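Local coordinates for epidermin biosynthesis protein EpiD (Staphylococcus aureus, PDB 3QJG) that probably catalyses, with bound flavin mononucleotide, the oxidative decarboxylation at the C-terminus of the epidermin precursor peptide, at residues 113-125 / 161-175. Residues are numbered along the deposited sequence; the frame is centred on the assembly and turned at random.
With FMN (flavin mononucleotide), chain M.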
# COMPACT_ATOMS: atom_id res chain seq x y z
N LEU A 113 30.93 12.54 -26.81
CA LEU A 113 29.54 12.24 -27.00
C LEU A 113 29.09 12.21 -28.43
O LEU A 113 29.37 13.15 -29.21
CB LEU A 113 28.72 13.27 -26.23
CG LEU A 113 27.18 13.16 -26.29
CD1 LEU A 113 26.89 12.03 -25.29
CD2 LEU A 113 26.59 14.53 -25.95
N SER A 114 28.38 11.13 -28.77
CA SER A 114 27.88 10.85 -30.12
C SER A 114 26.40 10.63 -29.98
O SER A 114 25.98 9.86 -29.14
CB SER A 114 28.48 9.56 -30.69
OG SER A 114 29.84 9.69 -30.98
N ILE A 115 25.63 11.27 -30.86
CA ILE A 115 24.18 11.21 -30.87
C ILE A 115 23.72 10.53 -32.17
O ILE A 115 24.20 10.87 -33.25
CB ILE A 115 23.58 12.63 -30.73
CG1 ILE A 115 23.96 13.22 -29.36
CG2 ILE A 115 22.07 12.58 -30.89
CD1 ILE A 115 23.61 14.72 -29.13
N PHE A 116 22.87 9.51 -32.04
CA PHE A 116 22.21 8.80 -33.13
C PHE A 116 20.72 9.11 -33.10
O PHE A 116 19.95 8.42 -32.45
CB PHE A 116 22.44 7.32 -32.98
CG PHE A 116 23.87 6.94 -33.06
CD1 PHE A 116 24.45 6.58 -34.27
CD2 PHE A 116 24.67 6.95 -31.93
CE1 PHE A 116 25.78 6.22 -34.33
CE2 PHE A 116 26.03 6.53 -31.97
CZ PHE A 116 26.58 6.18 -33.17
N PRO A 117 20.31 10.20 -33.77
CA PRO A 117 18.96 10.67 -33.74
C PRO A 117 17.94 9.67 -34.28
O PRO A 117 18.22 8.87 -35.22
CB PRO A 117 18.96 11.89 -34.67
CG PRO A 117 20.37 12.21 -35.00
CD PRO A 117 21.22 11.05 -34.58
N ASN A 118 16.73 9.72 -33.70
CA ASN A 118 15.70 8.73 -33.98
C ASN A 118 14.34 9.32 -33.70
O ASN A 118 13.97 9.54 -32.56
CB ASN A 118 15.96 7.49 -33.14
CG ASN A 118 15.17 6.26 -33.63
OD1 ASN A 118 15.74 5.38 -34.27
ND2 ASN A 118 13.85 6.21 -33.31
N MET A 119 13.60 9.68 -34.75
CA MET A 119 12.39 10.43 -34.52
C MET A 119 11.63 10.65 -35.80
O MET A 119 12.20 10.58 -36.88
CB MET A 119 12.75 11.75 -33.89
CG MET A 119 13.57 12.66 -34.82
SD MET A 119 14.14 14.17 -34.02
CE MET A 119 15.48 13.53 -33.09
N ASN A 120 10.33 10.90 -35.67
CA ASN A 120 9.52 11.26 -36.83
C ASN A 120 10.16 12.41 -37.58
O ASN A 120 10.69 13.33 -36.97
CB ASN A 120 8.12 11.68 -36.40
CG ASN A 120 7.21 11.87 -37.56
OD1 ASN A 120 7.01 12.99 -38.00
ND2 ASN A 120 6.68 10.77 -38.08
N LEU A 121 10.13 12.36 -38.90
CA LEU A 121 10.64 13.47 -39.71
C LEU A 121 10.15 14.87 -39.29
O LEU A 121 10.90 15.84 -39.40
CB LEU A 121 10.24 13.25 -41.16
CG LEU A 121 10.84 14.21 -42.17
CD1 LEU A 121 12.34 14.18 -42.04
CD2 LEU A 121 10.39 13.75 -43.56
N ARG A 122 8.91 15.00 -38.82
CA ARG A 122 8.36 16.32 -38.43
C ARG A 122 9.14 16.90 -37.30
O ARG A 122 9.28 18.12 -37.19
CB ARG A 122 6.90 16.21 -37.95
CG ARG A 122 5.96 15.77 -39.01
CD ARG A 122 4.66 15.24 -38.45
NE ARG A 122 3.73 15.18 -39.56
CZ ARG A 122 3.23 14.08 -40.12
NH1 ARG A 122 3.52 12.87 -39.65
NH2 ARG A 122 2.41 14.21 -41.17
N MET A 123 9.64 16.02 -36.43
CA MET A 123 10.36 16.46 -35.29
C MET A 123 11.80 16.78 -35.69
O MET A 123 12.39 17.71 -35.17
CB MET A 123 10.30 15.42 -34.19
CG MET A 123 8.87 14.96 -33.82
SD MET A 123 8.96 13.41 -32.89
CE MET A 123 9.05 14.06 -31.22
N TRP A 124 12.34 15.98 -36.61
CA TRP A 124 13.70 16.19 -37.16
C TRP A 124 13.76 17.52 -37.88
O TRP A 124 14.75 18.23 -37.82
CB TRP A 124 14.07 15.06 -38.15
CG TRP A 124 15.51 15.11 -38.68
CD1 TRP A 124 15.91 15.08 -40.01
CD2 TRP A 124 16.72 15.15 -37.91
NE1 TRP A 124 17.28 15.15 -40.10
CE2 TRP A 124 17.81 15.18 -38.84
CE3 TRP A 124 17.00 15.20 -36.54
CZ2 TRP A 124 19.15 15.25 -38.43
CZ3 TRP A 124 18.35 15.26 -36.12
CH2 TRP A 124 19.41 15.29 -37.08
N GLU A 125 12.68 17.85 -38.56
CA GLU A 125 12.69 19.02 -39.39
C GLU A 125 12.14 20.21 -38.67
O GLU A 125 12.09 21.29 -39.21
CB GLU A 125 11.98 18.72 -40.70
CG GLU A 125 12.73 17.66 -41.47
CD GLU A 125 12.40 17.67 -42.94
OE1 GLU A 125 13.38 17.70 -43.72
OE2 GLU A 125 11.20 17.67 -43.30
N LYS A 161 7.60 8.66 -41.93
CA LYS A 161 8.95 9.08 -42.31
C LYS A 161 9.71 9.34 -41.02
O LYS A 161 9.22 9.97 -40.11
CB LYS A 161 8.89 10.35 -43.19
CG LYS A 161 8.12 10.19 -44.48
CD LYS A 161 8.15 11.49 -45.37
CE LYS A 161 7.82 11.26 -46.85
NZ LYS A 161 6.43 11.70 -47.22
N ASN A 162 10.93 8.84 -40.95
CA ASN A 162 11.70 8.84 -39.72
C ASN A 162 13.14 9.07 -40.08
O ASN A 162 13.56 8.67 -41.18
CB ASN A 162 11.64 7.45 -39.08
CG ASN A 162 10.33 7.18 -38.38
OD1 ASN A 162 9.58 6.31 -38.79
ND2 ASN A 162 10.05 7.93 -37.29
N VAL A 163 13.87 9.73 -39.18
CA VAL A 163 15.29 9.52 -39.07
C VAL A 163 15.46 8.38 -38.05
O VAL A 163 14.81 8.37 -37.03
CB VAL A 163 16.03 10.79 -38.62
CG1 VAL A 163 15.82 11.11 -37.14
CG2 VAL A 163 17.46 10.66 -38.90
N VAL A 164 16.33 7.43 -38.34
CA VAL A 164 16.43 6.21 -37.53
C VAL A 164 17.86 5.88 -37.09
O VAL A 164 18.83 6.27 -37.73
CB VAL A 164 15.83 5.05 -38.38
CG1 VAL A 164 16.10 3.75 -37.73
CG2 VAL A 164 14.33 5.26 -38.56
N ALA A 165 18.01 5.19 -35.96
CA ALA A 165 19.32 4.70 -35.50
C ALA A 165 19.86 3.71 -36.54
O ALA A 165 19.11 2.96 -37.12
CB ALA A 165 19.24 4.05 -34.09
N PRO A 166 21.18 3.71 -36.78
CA PRO A 166 21.68 2.88 -37.84
C PRO A 166 22.01 1.50 -37.34
O PRO A 166 21.96 1.24 -36.13
CB PRO A 166 22.96 3.61 -38.25
CG PRO A 166 23.42 4.30 -36.98
CD PRO A 166 22.18 4.70 -36.31
N GLU A 167 22.36 0.64 -38.27
CA GLU A 167 22.68 -0.71 -37.86
C GLU A 167 23.96 -0.72 -36.99
O GLU A 167 24.82 0.20 -37.09
CB GLU A 167 22.75 -1.67 -39.04
CG GLU A 167 21.36 -2.08 -39.54
CD GLU A 167 20.29 -2.14 -38.43
OE1 GLU A 167 20.41 -2.98 -37.49
OE2 GLU A 167 19.31 -1.35 -38.51
N PRO A 168 24.04 -1.70 -36.05
CA PRO A 168 25.15 -1.77 -35.13
C PRO A 168 26.56 -1.60 -35.70
O PRO A 168 27.39 -0.89 -35.09
CB PRO A 168 25.00 -3.15 -34.48
CG PRO A 168 23.56 -3.41 -34.51
CD PRO A 168 23.02 -2.72 -35.73
N TYR A 169 26.83 -2.17 -36.87
CA TYR A 169 28.17 -1.96 -37.47
C TYR A 169 28.45 -0.48 -37.80
O TYR A 169 29.61 -0.05 -37.73
CB TYR A 169 28.41 -2.89 -38.68
CG TYR A 169 27.83 -2.43 -40.01
CD1 TYR A 169 28.58 -1.66 -40.89
CD2 TYR A 169 26.55 -2.82 -40.40
CE1 TYR A 169 28.04 -1.25 -42.13
CE2 TYR A 169 26.00 -2.42 -41.63
CZ TYR A 169 26.75 -1.64 -42.49
OH TYR A 169 26.22 -1.25 -43.71
N LYS A 170 27.43 0.30 -38.14
CA LYS A 170 27.65 1.72 -38.48
C LYS A 170 27.96 2.52 -37.23
O LYS A 170 28.72 3.48 -37.26
CB LYS A 170 26.43 2.36 -39.17
CG LYS A 170 26.22 1.94 -40.64
CD LYS A 170 27.17 2.67 -41.60
CE LYS A 170 26.82 2.38 -43.06
NZ LYS A 170 27.97 2.73 -43.98
N VAL A 171 27.35 2.11 -36.12
CA VAL A 171 27.65 2.68 -34.82
C VAL A 171 29.11 2.43 -34.50
O VAL A 171 29.82 3.35 -34.12
CB VAL A 171 26.72 2.05 -33.72
CG1 VAL A 171 27.05 2.61 -32.31
CG2 VAL A 171 25.24 2.29 -34.08
N LEU A 172 29.57 1.17 -34.66
CA LEU A 172 30.98 0.82 -34.37
C LEU A 172 31.96 1.69 -35.16
O LEU A 172 32.97 2.12 -34.62
CB LEU A 172 31.30 -0.63 -34.71
CG LEU A 172 30.99 -1.66 -33.64
CD1 LEU A 172 31.38 -3.03 -34.07
CD2 LEU A 172 31.77 -1.33 -32.38
N GLU A 173 31.63 1.94 -36.43
CA GLU A 173 32.47 2.74 -37.32
C GLU A 173 32.43 4.23 -37.03
O GLU A 173 33.34 4.94 -37.41
CB GLU A 173 32.07 2.55 -38.80
CG GLU A 173 32.38 1.19 -39.28
CD GLU A 173 32.15 1.01 -40.75
OE1 GLU A 173 32.73 0.05 -41.27
OE2 GLU A 173 31.41 1.80 -41.36
N PHE A 174 31.36 4.71 -36.40
CA PHE A 174 31.21 6.15 -36.20
C PHE A 174 31.93 6.53 -34.92
O PHE A 174 32.32 7.66 -34.76
CB PHE A 174 29.73 6.53 -36.13
CG PHE A 174 29.44 8.04 -36.15
CD1 PHE A 174 29.61 8.80 -37.32
CD2 PHE A 174 28.95 8.68 -35.01
CE1 PHE A 174 29.31 10.17 -37.34
CE2 PHE A 174 28.67 10.04 -35.00
CZ PHE A 174 28.85 10.80 -36.16
N ILE A 175 32.09 5.61 -33.98
CA ILE A 175 32.64 6.01 -32.67
C ILE A 175 34.09 5.55 -32.53
O ILE A 175 34.72 5.94 -31.55
CB ILE A 175 31.74 5.57 -31.45
CG1 ILE A 175 31.86 4.08 -31.14
CG2 ILE A 175 30.31 5.82 -31.71
CD1 ILE A 175 30.80 3.58 -30.15
OXT ILE A 175 34.66 4.82 -33.37
N1 FMN M . 10.28 10.50 -29.45
C2 FMN M . 11.37 10.62 -30.27
O2 FMN M . 11.99 11.67 -30.30
N3 FMN M . 11.74 9.59 -31.08
C4 FMN M . 11.05 8.42 -31.09
O4 FMN M . 11.44 7.57 -31.85
C4A FMN M . 9.92 8.26 -30.28
N5 FMN M . 9.19 7.09 -30.25
C5A FMN M . 8.15 6.97 -29.39
C6 FMN M . 7.38 5.81 -29.40
C7 FMN M . 6.32 5.69 -28.53
C7M FMN M . 5.48 4.45 -28.47
C8 FMN M . 6.00 6.75 -27.67
C8M FMN M . 4.82 6.71 -26.74
C9 FMN M . 6.73 7.92 -27.70
C9A FMN M . 7.81 8.05 -28.56
N10 FMN M . 8.52 9.24 -28.59
C10 FMN M . 9.57 9.33 -29.45
C1' FMN M . 8.22 10.44 -27.73
C2' FMN M . 9.21 10.53 -26.57
O2' FMN M . 9.28 9.27 -25.88
C3' FMN M . 8.78 11.69 -25.74
O3' FMN M . 8.91 12.93 -26.47
C4' FMN M . 9.57 11.75 -24.43
O4' FMN M . 9.24 12.93 -23.72
C5' FMN M . 11.04 11.82 -24.64
O5' FMN M . 11.62 11.64 -23.35
P FMN M . 13.18 11.29 -23.18
O1P FMN M . 13.56 11.71 -21.79
O2P FMN M . 13.96 12.03 -24.21
O3P FMN M . 13.53 9.86 -23.16
O HOH W 1 31.65 9.96 -33.01
O HOH W 2 20.60 7.91 -36.09
O HOH W 3 7.25 8.31 -36.52
O HOH W 4 5.64 10.36 -40.71
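Met119 and Val163 form an antiparallel hydrogen-bonded pair in which Met119 N reaches Val163 O at 2.9 Å and Val163 N returns to Met119 O at 3.0 Å. One step on, Asn120 and Asn162 make a non-hydrogen-bonded pair, and Leu121 N, already in helix 121-124, closes the ladder with a 2.8 Å bond to Lys161 O, coming from above the carbonyl plane. Farther along the chain, helix 168-174 runs back beside strand 113-117, their axes 10.7 Å apart and roughly antiparallel, at 152°.

Asn118 links the two regions. Its CG lies anti to the backbone N (chi1 -164°), which carries OD1 across to Ala165 N at 2.8 Å; Asn17 ND2 also donates to this oxygen. The other end of the amide, ND2, gives a hydrogen to FMN O4 at 3.1 Å, while the backbone O of Asn118 accepts from FMN N3. Val163 CG1 packs alongside Met119 CG and over one face of the Trp124 indole, toward its rim. Asn120 OD1 caps helix 121-124 by accepting from Arg122 N, and its ND2 shares one water with Asn162 ND2 and another with Lys161 N.

Phe116 carries the apolar contact with helix 168-174 and the residues just before and after it: Val171 CG2 lies over one ring face, Ile175 CG2 sits at the edge, and Pro166 CD lies 3.6 Å from Phe116 CD1. The Phe174 ring meets it obliquely, planes at 67°, and Tyr144 adds a further aromatic neighbour. A water joins Ser114 OG to Phe174 O.

Two donors on OD1 probably hold the amide so that ND2 faces FMN O4; Asn118 thus reads the flavin's N3-H and O4 edge, with Ala165 N as a second-shell donor positioning the flavin-binding amide.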